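Local structure of ZmpA Glycopeptidase (Clostridium perfringens, 6XSX) at residues A54-S57 / G58-I61; Y165-L168 / L169-P173; A192-A195 / L196-K200; F262-A265 / E266-G269. The protein is a glycopeptidase, its M60 metallopeptidase module captured here, and probably cleaves the protein backbone of glycosylated substrates. All blocks are in the same frame, centred on the assembly; numbering follows the deposited sequence.

Contact 1: residues A54-S57 / G58-I61; sequences AVKS and GQVI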
ATOM      1  N   ALA A  54      -7.322 -29.579   0.189  1.00 18.53           N
ATOM      2  CA  ALA A  54      -7.789 -29.305  -1.159  1.00 19.89           C
ATOM      3  C   ALA A  54      -9.007 -30.172  -1.454  1.00 18.99           C
ATOM      4  O   ALA A  54      -9.104 -31.292  -0.959  1.00 20.27           O
ATOM      5  CB  ALA A  54      -6.694 -29.581  -2.160  1.00 18.19           C
ATOM      6  N   VAL A  55      -9.911 -29.640  -2.284  1.00 17.76           N
ATOM      7  CA  VAL A  55     -11.086 -30.369  -2.730  1.00 17.48           C
ATOM      8  C   VAL A  55     -11.338 -30.061  -4.207  1.00 17.70           C
ATOM      9  O   VAL A  55     -10.875 -29.042  -4.724  1.00 18.13           O
ATOM     10  CB  VAL A  55     -12.320 -30.019  -1.870  1.00 17.15           C
ATOM     11  CG1 VAL A  55     -12.243 -30.650  -0.483  1.00 17.60           C
ATOM     12  CG2 VAL A  55     -12.518 -28.511  -1.761  1.00 17.28           C
ATOM     13  N   LYS A  56     -12.079 -30.967  -4.857  1.00 17.36           N
ATOM     14  CA  LYS A  56     -12.613 -30.793  -6.195  1.00 17.53           C
ATOM     15  C   LYS A  56     -14.073 -30.368  -6.081  1.00 18.42           C
ATOM     16  O   LYS A  56     -14.800 -30.899  -5.244  1.00 17.46           O
ATOM     17  CB  LYS A  56     -12.575 -32.128  -6.949  1.00 17.73           C
ATOM     18  CG  LYS A  56     -11.194 -32.729  -7.137  1.00 17.40           C
ATOM     19  CD  LYS A  56     -11.210 -34.081  -7.810  1.00 18.73           C
ATOM     20  CE  LYS A  56      -9.815 -34.675  -7.886  1.00 19.40           C
ATOM     21  NZ  LYS A  56      -9.775 -35.884  -8.741  1.00 19.08           N
ATOM     22  N   SER A  57     -14.501 -29.438  -6.952  1.00 18.06           N
ATOM     23  CA  SER A  57     -15.908 -29.085  -7.045  1.00 19.02           C
ATOM     24  C   SER A  57     -16.724 -30.359  -7.254  1.00 19.44           C
ATOM     25  O   SER A  57     -16.332 -31.213  -8.040  1.00 19.54           O
ATOM     26  CB  SER A  57     -16.158 -28.060  -8.136  1.00 19.41           C
ATOM     27  OG  SER A  57     -15.732 -26.756  -7.716  1.00 20.60           O
ATOM     28  N   GLY A  58     -17.848 -30.483  -6.537  1.00 19.39           N
ATOM     29  CA  GLY A  58     -18.734 -31.620  -6.736  1.00 21.68           C
ATOM     30  C   GLY A  58     -18.362 -32.841  -5.895  1.00 23.60           C
ATOM     31  O   GLY A  58     -19.088 -33.834  -5.907  1.00 24.83           O
ATOM     32  N   GLN A  59     -17.236 -32.789  -5.170  1.00 23.38           N
ATOM     33  CA  GLN A  59     -16.929 -33.896  -4.274  1.00 22.79           C
ATOM     34  C   GLN A  59     -17.677 -33.708  -2.955  1.00 22.51           C
ATOM     35  O   GLN A  59     -18.094 -32.603  -2.611  1.00 20.48           O
ATOM     36  CB  GLN A  59     -15.420 -34.127  -4.114  1.00 23.38           C
ATOM     37  CG  GLN A  59     -14.730 -33.265  -3.065  1.00 23.58           C
ATOM     38  CD  GLN A  59     -13.349 -33.779  -2.706  1.00 25.58           C
ATOM     39  OE1 GLN A  59     -12.347 -33.469  -3.353  1.00 24.05           O
ATOM     40  NE2 GLN A  59     -13.277 -34.563  -1.640  1.00 24.82           N
ATOM     41  N   VAL A  60     -17.839 -34.821  -2.239  1.00 22.04           N
ATOM     42  CA  VAL A  60     -18.424 -34.841  -0.911  1.00 23.60           C
ATOM     43  C   VAL A  60     -17.285 -34.843   0.101  1.00 23.24           C
ATOM     44  O   VAL A  60     -16.283 -35.530  -0.086  1.00 25.45           O
ATOM     45  CB  VAL A  60     -19.317 -36.085  -0.731  1.00 25.37           C
ATOM     46  CG1 VAL A  60     -19.784 -36.255   0.711  1.00 25.11           C
ATOM     47  CG2 VAL A  60     -20.492 -36.088  -1.701  1.00 24.33           C
ATOM     48  N   ILE A  61     -17.450 -34.044   1.158  1.00 22.46           N
ATOM     49  CA  ILE A  61     -16.593 -34.110   2.331  1.00 21.52           C
ATOM     50  C   ILE A  61     -17.515 -34.215   3.540  1.00 21.92           C
ATOM     51  O   ILE A  61     -18.694 -33.861   3.443  1.00 20.69           O
ATOM     52  CB  ILE A  61     -15.665 -32.878   2.423  1.00 22.09           C
ATOM     53  CG1 ILE A  61     -16.439 -31.556   2.463  1.00 21.26           C
ATOM     54  CG2 ILE A  61     -14.626 -32.899   1.308  1.00 21.06           C
ATOM     55  CD1 ILE A  61     -15.641 -30.379   3.005  1.00 23.07           C
TER

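Contact 2: residues Y165-L168 / L169-P173; sequences YVDL and LKKDP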
ATOM      1  N   TYR A 165       3.466 -32.893  -4.550  1.00 23.99           N
ATOM      2  CA  TYR A 165       2.138 -32.471  -4.978  1.00 22.35           C
ATOM      3  C   TYR A 165       2.140 -32.125  -6.463  1.00 21.46           C
ATOM      4  O   TYR A 165       1.165 -32.399  -7.165  1.00 21.83           O
ATOM      5  CB  TYR A 165       1.605 -31.311  -4.130  1.00 20.66           C
ATOM      6  CG  TYR A 165       0.165 -30.949  -4.412  1.00 20.38           C
ATOM      7  CD1 TYR A 165      -0.880 -31.626  -3.789  1.00 19.38           C
ATOM      8  CD2 TYR A 165      -0.157 -29.943  -5.314  1.00 19.71           C
ATOM      9  CE1 TYR A 165      -2.206 -31.309  -4.048  1.00 19.14           C
ATOM     10  CE2 TYR A 165      -1.477 -29.599  -5.571  1.00 19.49           C
ATOM     11  CZ  TYR A 165      -2.503 -30.283  -4.932  1.00 19.73           C
ATOM     12  OH  TYR A 165      -3.799 -29.960  -5.201  1.00 19.91           O
ATOM     13  N   VAL A 166       3.230 -31.505  -6.929  1.00 21.75           N
ATOM     14  CA  VAL A 166       3.373 -31.209  -8.345  1.00 23.00           C
ATOM     15  C   VAL A 166       3.337 -32.524  -9.136  1.00 24.86           C
ATOM     16  O   VAL A 166       2.711 -32.604 -10.198  1.00 23.54           O
ATOM     17  CB  VAL A 166       4.629 -30.359  -8.621  1.00 22.77           C
ATOM     18  CG1 VAL A 166       4.916 -30.222 -10.109  1.00 21.64           C
ATOM     19  CG2 VAL A 166       4.518 -28.983  -7.967  1.00 22.33           C
ATOM     20  N   ASP A 167       3.953 -33.579  -8.581  1.00 25.81           N
ATOM     21  CA  ASP A 167       3.905 -34.879  -9.239  1.00 26.81           C
ATOM     22  C   ASP A 167       2.460 -35.375  -9.274  1.00 25.63           C
ATOM     23  O   ASP A 167       1.995 -35.862 -10.305  1.00 24.03           O
ATOM     24  CB  ASP A 167       4.826 -35.921  -8.596  1.00 26.35           C
ATOM     25  CG  ASP A 167       4.785 -37.250  -9.338  1.00 27.75           C
ATOM     26  OD1 ASP A 167       4.083 -38.154  -8.872  1.00 27.89           O
ATOM     27  OD2 ASP A 167       5.441 -37.357 -10.394  1.00 27.72           O
ATOM     28  N   LEU A 168       1.761 -35.227  -8.141  1.00 24.68           N
ATOM     29  CA  LEU A 168       0.401 -35.727  -8.014  1.00 24.61           C
ATOM     30  C   LEU A 168      -0.509 -34.993  -8.998  1.00 23.22           C
ATOM     31  O   LEU A 168      -1.369 -35.618  -9.611  1.00 21.97           O
ATOM     32  CB  LEU A 168      -0.069 -35.598  -6.560  1.00 25.70           C
ATOM     33  CG  LEU A 168      -1.470 -36.132  -6.261  1.00 27.35           C
ATOM     34  CD1 LEU A 168      -1.548 -37.640  -6.466  1.00 28.87           C
ATOM     35  CD2 LEU A 168      -1.916 -35.763  -4.844  1.00 26.92           C
ATOM     36  N   LEU A 169      -0.271 -33.686  -9.179  1.00 23.49           N
ATOM     37  CA  LEU A 169      -0.991 -32.861 -10.139  1.00 24.91           C
ATOM     38  C   LEU A 169      -0.955 -33.483 -11.533  1.00 25.94           C
ATOM     39  O   LEU A 169      -1.990 -33.590 -12.184  1.00 24.59           O
ATOM     40  CB  LEU A 169      -0.371 -31.461 -10.186  1.00 26.16           C
ATOM     41  CG  LEU A 169      -1.111 -30.372  -9.414  1.00 27.11           C
ATOM     42  CD1 LEU A 169      -0.454 -29.024  -9.655  1.00 26.17           C
ATOM     43  CD2 LEU A 169      -2.586 -30.329  -9.798  1.00 27.08           C
ATOM     44  N   LYS A 170       0.244 -33.874 -11.984  1.00 29.40           N
ATOM     45  CA  LYS A 170       0.421 -34.518 -13.278  1.00 31.38           C
ATOM     46  C   LYS A 170      -0.457 -35.762 -13.395  1.00 30.56           C
ATOM     47  O   LYS A 170      -0.990 -36.035 -14.464  1.00 33.57           O
ATOM     48  CB  LYS A 170       1.892 -34.854 -13.539  1.00 34.51           C
ATOM     49  CG  LYS A 170       2.657 -33.778 -14.290  1.00 36.26           C
ATOM     50  CD  LYS A 170       4.142 -34.032 -14.351  1.00 39.93           C
ATOM     51  CE  LYS A 170       4.938 -32.751 -14.223  1.00 39.29           C
ATOM     52  NZ  LYS A 170       6.366 -33.033 -13.944  1.00 44.05           N
ATOM     53  N   LYS A 171      -0.608 -36.502 -12.294  1.00 30.83           N
ATOM     54  CA  LYS A 171      -1.371 -37.743 -12.305  1.00 32.44           C
ATOM     55  C   LYS A 171      -2.873 -37.460 -12.236  1.00 30.57           C
ATOM     56  O   LYS A 171      -3.663 -38.211 -12.805  1.00 32.20           O
ATOM     57  CB  LYS A 171      -0.922 -38.680 -11.176  1.00 32.38           C
ATOM     58  CG  LYS A 171       0.213 -39.633 -11.533  1.00 37.47           C
ATOM     59  CD  LYS A 171       1.566 -39.343 -10.900  1.00 38.55           C
ATOM     60  CE  LYS A 171       2.517 -40.517 -11.028  1.00 41.77           C
ATOM     61  NZ  LYS A 171       3.900 -40.191 -10.597  1.00 41.83           N
ATOM     62  N   ASP A 172      -3.259 -36.399 -11.516  1.00 27.73           N
ATOM     63  CA  ASP A 172      -4.662 -36.029 -11.380  1.00 26.42           C
ATOM     64  C   ASP A 172      -4.816 -34.529 -11.636  1.00 26.12           C
ATOM     65  O   ASP A 172      -4.743 -33.721 -10.701  1.00 24.89           O
ATOM     66  CB  ASP A 172      -5.245 -36.451 -10.029  1.00 25.33           C
ATOM     67  CG  ASP A 172      -6.745 -36.211  -9.920  1.00 27.34           C
ATOM     68  OD1 ASP A 172      -7.340 -35.699 -10.893  1.00 28.22           O
ATOM     69  OD2 ASP A 172      -7.313 -36.525  -8.858  1.00 27.70           O
ATOM     70  N   PRO A 173      -5.020 -34.126 -12.912  1.00 25.13           N
ATOM     71  CA  PRO A 173      -5.181 -32.718 -13.282  1.00 25.41           C
ATOM     72  C   PRO A 173      -6.474 -32.051 -12.806  1.00 24.64           C
ATOM     73  O   PRO A 173      -6.634 -30.845 -12.991  1.00 25.04           O
ATOM     74  CB  PRO A 173      -5.160 -32.738 -14.828  1.00 25.34           C
ATOM     75  CG  PRO A 173      -4.578 -34.086 -15.192  1.00 24.95           C
ATOM     76  CD  PRO A 173      -5.057 -35.012 -14.090  1.00 25.44           C
TER
HETATM   77  O   HOH W   1       6.350 -35.252 -11.869  1.00 30.59           O

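Contact 3: residues A192-A195 / L196-K200; sequences ATYA and LNWYK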
ATOM      1  N   ALA A 192       1.084 -24.208  -7.245  1.00 16.97           N
ATOM      2  CA  ALA A 192       2.138 -25.082  -6.743  1.00 17.78           C
ATOM      3  C   ALA A 192       3.282 -25.185  -7.756  1.00 18.61           C
ATOM      4  O   ALA A 192       4.452 -25.189  -7.375  1.00 18.51           O
ATOM      5  CB  ALA A 192       1.574 -26.441  -6.404  1.00 16.60           C
ATOM      6  N   THR A 193       2.926 -25.271  -9.042  1.00 18.91           N
ATOM      7  CA  THR A 193       3.888 -25.469 -10.114  1.00 21.06           C
ATOM      8  C   THR A 193       4.822 -24.264 -10.211  1.00 22.15           C
ATOM      9  O   THR A 193       6.039 -24.426 -10.351  1.00 21.66           O
ATOM     10  CB  THR A 193       3.198 -25.798 -11.446  1.00 20.80           C
ATOM     11  OG1 THR A 193       2.291 -24.732 -11.705  1.00 22.02           O
ATOM     12  CG2 THR A 193       2.431 -27.105 -11.417  1.00 20.48           C
ATOM     13  N   TYR A 194       4.247 -23.060 -10.109  1.00 21.90           N
ATOM     14  CA  TYR A 194       5.043 -21.844 -10.146  1.00 21.31           C
ATOM     15  C   TYR A 194       5.884 -21.719  -8.874  1.00 21.64           C
ATOM     16  O   TYR A 194       7.079 -21.431  -8.945  1.00 20.53           O
ATOM     17  CB  TYR A 194       4.158 -20.616 -10.378  1.00 22.11           C
ATOM     18  CG  TYR A 194       4.946 -19.350 -10.590  1.00 22.17           C
ATOM     19  CD1 TYR A 194       5.619 -18.745  -9.538  1.00 21.46           C
ATOM     20  CD2 TYR A 194       5.038 -18.770 -11.845  1.00 22.14           C
ATOM     21  CE1 TYR A 194       6.360 -17.592  -9.726  1.00 20.78           C
ATOM     22  CE2 TYR A 194       5.770 -17.610 -12.047  1.00 21.63           C
ATOM     23  CZ  TYR A 194       6.431 -17.021 -10.982  1.00 21.88           C
ATOM     24  OH  TYR A 194       7.165 -15.882 -11.168  1.00 22.41           O
ATOM     25  N   ALA A 195       5.254 -21.931  -7.712  1.00 20.65           N
ATOM     26  CA  ALA A 195       5.943 -21.799  -6.437  1.00 20.43           C
ATOM     27  C   ALA A 195       7.193 -22.676  -6.407  1.00 20.94           C
ATOM     28  O   ALA A 195       8.252 -22.226  -5.977  1.00 21.05           O
ATOM     29  CB  ALA A 195       5.013 -22.133  -5.296  1.00 19.36           C
ATOM     30  N   LEU A 196       7.067 -23.933  -6.857  1.00 22.29           N
ATOM     31  CA  LEU A 196       8.173 -24.874  -6.741  1.00 23.71           C
ATOM     32  C   LEU A 196       9.341 -24.426  -7.625  1.00 23.89           C
ATOM     33  O   LEU A 196      10.488 -24.449  -7.183  1.00 24.32           O
ATOM     34  CB  LEU A 196       7.698 -26.297  -7.062  1.00 22.53           C
ATOM     35  CG  LEU A 196       8.805 -27.351  -7.144  1.00 24.13           C
ATOM     36  CD1 LEU A 196       9.557 -27.487  -5.819  1.00 23.68           C
ATOM     37  CD2 LEU A 196       8.242 -28.696  -7.572  1.00 23.54           C
ATOM     38  N   ASN A 197       9.020 -23.991  -8.852  1.00 24.34           N
ATOM     39  CA  ASN A 197       9.987 -23.497  -9.817  1.00 26.28           C
ATOM     40  C   ASN A 197      10.683 -22.245  -9.286  1.00 25.73           C
ATOM     41  O   ASN A 197      11.900 -22.115  -9.408  1.00 26.90           O
ATOM     42  CB  ASN A 197       9.336 -23.193 -11.170  1.00 29.09           C
ATOM     43  CG  ASN A 197       9.215 -24.399 -12.082  1.00 34.47           C
ATOM     44  OD1 ASN A 197       9.752 -25.470 -11.794  1.00 35.43           O
ATOM     45  ND2 ASN A 197       8.493 -24.238 -13.185  1.00 36.56           N
ATOM     46  N   TRP A 198       9.910 -21.329  -8.694  1.00 23.60           N
ATOM     47  CA  TRP A 198      10.422 -20.026  -8.291  1.00 23.27           C
ATOM     48  C   TRP A 198      11.388 -20.146  -7.111  1.00 22.69           C
ATOM     49  O   TRP A 198      12.465 -19.556  -7.134  1.00 24.08           O
ATOM     50  CB  TRP A 198       9.272 -19.047  -8.006  1.00 22.94           C
ATOM     51  CG  TRP A 198       9.731 -17.642  -7.758  1.00 22.01           C
ATOM     52  CD1 TRP A 198       9.873 -16.664  -8.697  1.00 21.38           C
ATOM     53  CD2 TRP A 198      10.131 -17.059  -6.501  1.00 21.26           C
ATOM     54  NE1 TRP A 198      10.307 -15.509  -8.111  1.00 22.66           N
ATOM     55  CE2 TRP A 198      10.473 -15.714  -6.764  1.00 21.97           C
ATOM     56  CE3 TRP A 198      10.207 -17.522  -5.181  1.00 20.09           C
ATOM     57  CZ2 TRP A 198      10.898 -14.838  -5.763  1.00 21.85           C
ATOM     58  CZ3 TRP A 198      10.601 -16.651  -4.188  1.00 20.44           C
ATOM     59  CH2 TRP A 198      10.955 -15.330  -4.476  1.00 20.79           C
ATOM     60  N   TYR A 199      11.010 -20.921  -6.090  1.00 22.54           N
ATOM     61  CA  TYR A 199      11.867 -21.142  -4.936  1.00 24.51           C
ATOM     62  C   TYR A 199      13.185 -21.783  -5.378  1.00 27.35           C
ATOM     63  O   TYR A 199      14.255 -21.330  -4.970  1.00 28.04           O
ATOM     64  CB  TYR A 199      11.143 -21.940  -3.842  1.00 25.34           C
ATOM     65  CG  TYR A 199      10.077 -21.181  -3.084  1.00 24.85           C
ATOM     66  CD1 TYR A 199      10.376 -20.021  -2.376  1.00 25.12           C
ATOM     67  CD2 TYR A 199       8.765 -21.624  -3.063  1.00 24.51           C
ATOM     68  CE1 TYR A 199       9.401 -19.316  -1.681  1.00 24.76           C
ATOM     69  CE2 TYR A 199       7.776 -20.932  -2.372  1.00 24.94           C
ATOM     70  CZ  TYR A 199       8.093 -19.775  -1.682  1.00 24.80           C
ATOM     71  OH  TYR A 199       7.119 -19.097  -1.005  1.00 24.88           O
ATOM     72  N   LYS A 200      13.102 -22.816  -6.232  1.00 28.20           N
ATOM     73  CA  LYS A 200      14.285 -23.547  -6.660  1.00 29.13           C
ATOM     74  C   LYS A 200      15.194 -22.656  -7.504  1.00 30.47           C
ATOM     75  O   LYS A 200      16.382 -22.559  -7.200  1.00 32.50           O
ATOM     76  CB  LYS A 200      13.916 -24.876  -7.329  1.00 29.36           C
ATOM     77  CG  LYS A 200      13.361 -25.932  -6.381  1.00 31.07           C
ATOM     78  CD  LYS A 200      13.410 -27.345  -6.921  1.00 33.23           C
ATOM     79  CE  LYS A 200      12.772 -27.475  -8.287  1.00 33.27           C
ATOM     80  NZ  LYS A 200      12.395 -28.877  -8.571  1.00 35.70           N
TER
HETATM   81  O   HOH W   2       7.033 -26.847 -10.996  1.00 27.68           O

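Contact 4: residues F262-A265 / E266-G269; sequences FNKA and EQGG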
ATOM      1  N   PHE A 262      -3.342 -10.436  -8.162  1.00 19.40           N
ATOM      2  CA  PHE A 262      -2.246 -10.271  -9.105  1.00 19.11           C
ATOM      3  C   PHE A 262      -2.408 -11.338 -10.185  1.00 19.59           C
ATOM      4  O   PHE A 262      -2.981 -12.396  -9.931  1.00 20.52           O
ATOM      5  CB  PHE A 262      -0.888 -10.380  -8.402  1.00 18.16           C
ATOM      6  CG  PHE A 262      -0.728 -11.621  -7.555  1.00 17.99           C
ATOM      7  CD1 PHE A 262      -0.490 -12.863  -8.139  1.00 17.44           C
ATOM      8  CD2 PHE A 262      -0.854 -11.557  -6.173  1.00 17.37           C
ATOM      9  CE1 PHE A 262      -0.384 -14.006  -7.355  1.00 17.08           C
ATOM     10  CE2 PHE A 262      -0.718 -12.696  -5.387  1.00 16.64           C
ATOM     11  CZ  PHE A 262      -0.500 -13.922  -5.979  1.00 16.59           C
ATOM     12  N   ASN A 263      -1.890 -11.060 -11.383  1.00 19.34           N
ATOM     13  CA  ASN A 263      -2.037 -11.963 -12.512  1.00 19.91           C
ATOM     14  C   ASN A 263      -0.917 -13.005 -12.473  1.00 20.15           C
ATOM     15  O   ASN A 263      -0.001 -12.909 -11.651  1.00 17.91           O
ATOM     16  CB  ASN A 263      -2.076 -11.183 -13.833  1.00 19.96           C
ATOM     17  CG  ASN A 263      -2.935 -11.829 -14.906  1.00 21.63           C
ATOM     18  OD1 ASN A 263      -3.275 -13.016 -14.840  1.00 20.29           O
ATOM     19  ND2 ASN A 263      -3.300 -11.042 -15.909  1.00 22.55           N
ATOM     20  N   LYS A 264      -0.988 -13.965 -13.411  1.00 21.33           N
ATOM     21  CA  LYS A 264      -0.132 -15.143 -13.474  1.00 22.66           C
ATOM     22  C   LYS A 264       1.346 -14.764 -13.427  1.00 22.23           C
ATOM     23  O   LYS A 264       2.130 -15.401 -12.722  1.00 21.79           O
ATOM     24  CB  LYS A 264      -0.414 -15.937 -14.758  1.00 24.69           C
ATOM     25  CG  LYS A 264       0.219 -17.322 -14.822  1.00 28.59           C
ATOM     26  CD  LYS A 264       0.262 -17.937 -16.216  1.00 30.27           C
ATOM     27  CE  LYS A 264      -0.991 -18.699 -16.578  1.00 32.97           C
ATOM     28  NZ  LYS A 264      -1.066 -18.980 -18.035  1.00 38.76           N
ATOM     29  N   ALA A 265       1.725 -13.746 -14.211  1.00 21.92           N
ATOM     30  CA  ALA A 265       3.132 -13.423 -14.393  1.00 21.37           C
ATOM     31  C   ALA A 265       3.710 -12.809 -13.121  1.00 20.94           C
ATOM     32  O   ALA A 265       4.924 -12.691 -12.996  1.00 21.57           O
ATOM     33  CB  ALA A 265       3.324 -12.509 -15.586  1.00 20.04           C
ATOM     34  N   GLU A 266       2.842 -12.413 -12.188  1.00 20.22           N
ATOM     35  CA  GLU A 266       3.274 -11.681 -11.011  1.00 20.23           C
ATOM     36  C   GLU A 266       3.367 -12.598  -9.786  1.00 19.19           C
ATOM     37  O   GLU A 266       3.554 -12.117  -8.667  1.00 18.32           O
ATOM     38  CB  GLU A 266       2.351 -10.473 -10.772  1.00 21.27           C
ATOM     39  CG  GLU A 266       2.719  -9.247 -11.600  1.00 22.14           C
ATOM     40  CD  GLU A 266       2.405  -9.412 -13.078  1.00 22.75           C
ATOM     41  OE1 GLU A 266       1.253  -9.742 -13.408  1.00 24.30           O
ATOM     42  OE2 GLU A 266       3.325  -9.259 -13.896  1.00 24.59           O
ATOM     43  N   GLN A 267       3.276 -13.917  -9.996  1.00 19.09           N
ATOM     44  CA  GLN A 267       3.352 -14.873  -8.896  1.00 19.49           C
ATOM     45  C   GLN A 267       4.690 -14.739  -8.172  1.00 20.15           C
ATOM     46  O   GLN A 267       4.727 -14.809  -6.947  1.00 18.95           O
ATOM     47  CB  GLN A 267       3.097 -16.314  -9.353  1.00 19.06           C
ATOM     48  CG  GLN A 267       1.641 -16.592  -9.715  1.00 19.82           C
ATOM     49  CD  GLN A 267       1.475 -17.979 -10.290  1.00 21.00           C
ATOM     50  OE1 GLN A 267       1.277 -18.957  -9.559  1.00 21.47           O
ATOM     51  NE2 GLN A 267       1.557 -18.074 -11.610  1.00 19.48           N
ATOM     52  N   GLY A 268       5.774 -14.539  -8.942  1.00 19.85           N
ATOM     53  CA  GLY A 268       7.098 -14.334  -8.369  1.00 20.66           C
ATOM     54  C   GLY A 268       7.195 -13.066  -7.521  1.00 20.56           C
ATOM     55  O   GLY A 268       7.825 -13.074  -6.460  1.00 20.25           O
ATOM     56  N   GLY A 269       6.566 -11.979  -7.992  1.00 19.83           N
ATOM     57  CA  GLY A 269       6.439 -10.764  -7.198  1.00 18.99           C
ATOM     58  C   GLY A 269       5.782 -11.043  -5.843  1.00 18.68           C
ATOM     59  O   GLY A 269       6.218 -10.530  -4.808  1.00 17.80           O
TER

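Contact 1: residues A54-S57 / G58-I61
Q59 folds back across the turn and places its amide oxygen on the backbone of K56: K56 N donates to Q59 OE1 at 2.9 Å, and the N-H...O angle of 170° makes the bond nearly straight. A chi1 of 85° sets Q59 CG between its backbone N and carbonyl carbon. From there the extended chain passes the oxygen end of the K56 carbonyl, Q59 CG 3.2 Å from K56 O, and its amide carbon CD lies 4.0 Å from V55 CB. The other end of the amide, NE2, is bound to G141 O, so both ends of the group are fixed. V55 and I61 meet beyond it at about a right angle, V55 CG1 lying 3.7 Å from I61 CG2. K56 runs away from the turn to a salt bridge with D172, while S57 OG bonds to P103 O. The turn closes through Q59 N and K56 O, 3.1 Å apart, the donor standing above the carbonyl plane. G58 has a positive phi, at which a CB would press on S57 O. This closing bond and the third-position glycine mark a type II beta turn joining strands 49-56 and 60-66, which belong to different sheets.

Contact 2: residues Y165-L168 / L169-P173
L169 N donates to Y165 O at 2.8 Å, a regular i to i+4 helical bond in the last turns of helix 155-171. The ladder then slackens: K170 N to V166 O is weak, and K171 N divides itself between weak bonds to D167 O and L168 O. The final rung tightens again, D172 N reaching L168 O at 2.8 Å with a C=O...N angle of 163°, although D172 itself has already left helical backbone angles.

On one side of the helix Y165 and L169 pack together, Y165 CE2 lying 3.9 Å from L169 CG. The phenol extends away from the backbone N (chi1 -173°), and its OH bonds to P176 O in the loop that follows. L175 packs against Y165, L168 and L169 alike. Another flank carries charge. K171 bends at chi2, bringing CD to 3.4 Å from D167 OD1 and then NZ to 2.7 Å from D167 OD1, where it uses the syn lone pair. The second carboxylate oxygen, D167 OD2, accepts from a water that in turn accepts from K170 NZ, so one aspartate serves two lysines, directly and through solvent. At the helix end D172 OD1 bonds to Q174 N, while OD2 faces K56.

K171 directly and K170 through water offset the charge of D167, which would favour its ionised form; lysines near the C-terminal end would also probably suit the helix dipole.

Contact 3: residues A192-A195 / L196-K200
The rings of Y194 and W198 lie nearly parallel, their planes 18° apart, but are slid until they barely overlap, phenol and five-membered-ring centroids 5.7 Å apart. Contact therefore runs along one side of the phenol, where Y194 CE1 is 3.7 Å from W198 CB and Y194 OH is 3.7 Å from W198 CD1. In both residues a chi1 of -173° swings the ring to the carbonyl-carbon side, and the two lean the same way. At the indole edge, in its plane, lies Y199 CD1. The Y199 ring turns to the other flank and meets A195 obliquely, its CD2 3.0 Å from A195 O and its CE2 4.2 Å from A195 CB; its hydroxyl bonds to T209.

The backbone bonds beside them are mostly short, W198 N to Y194 O at 2.8 Å and Y199 N to A195 O at 3.1 Å. N197 N to T193 O is weak, but T193 O accepts from a water at 2.7 Å, which gives a second, weak bond to N197 OD1. The aromatic side is thus apolar contact, turned toward L271 of helix 267-272 and F179 of strand 179-182, while water supplements the backbone bond on the N197 side.

Contact 4: residues F262-A265 / E266-G269
Q267 reaches back to the K264 carbonyl of the preceding turn. Its CB lies 3.6 Å from K264 O. CG, set opposite the carbonyl carbon by a chi1 of -72°, comes to 3.3 Å from K264 O and 4.0 Å from F262 CE1. Beyond CG the chain is extended; CD lies 3.6 Å from K264 O, and NE2 ends 3.0 Å from K264 O, in the carbonyl plane and on a lone pair; the oxygen lies in the glutamine amide plane, and the N-H...O angle is 163°. K264 CG lies 3.6 Å from Q267 NE2. F262 crosses Q267 at about a right angle, yet ring and amide planes are 17° apart, and its CB packs on E266 CB.

The turn is closed by E266 N, at the N-cap position of helix 267-272, bonding to N263 O from above the carbonyl plane. N263 OD1 accepts from K264 N and from R111, while ND2 goes to D248. Q267 N adds a weak bond to K264 O, giving that carbonyl two donors from one residue. Q267 NE2 thus ties the helix's first turn to the loop after strand 259-262, and OE1 ties it to T191, just before helix 192-202.

In the fold
The four contacts follow one another along the chain, on the same side of the chain's centre and within the M60 peptidase region. Strand 49-56 of contact 1 and strand 259-262, leading into contact 4, share one mixed sheet; helix 155-171 of contact 2 links its strands 143-149 and 179-182. Each contact touches the next: 1 and 2 (centres about 16 Å apart) through K56 and D172, 2 and 3 (centres about 14 Å) through V166 and L196, 3 and 4 (centres about 12 Å) where Y194 and W198 reach G268. Contacts 1 and 4, centres about 27 Å apart, do not touch. F262 lies near, without touching, the HExxH pattern that probably binds the catalytic metal, though none is bound to its histidines here.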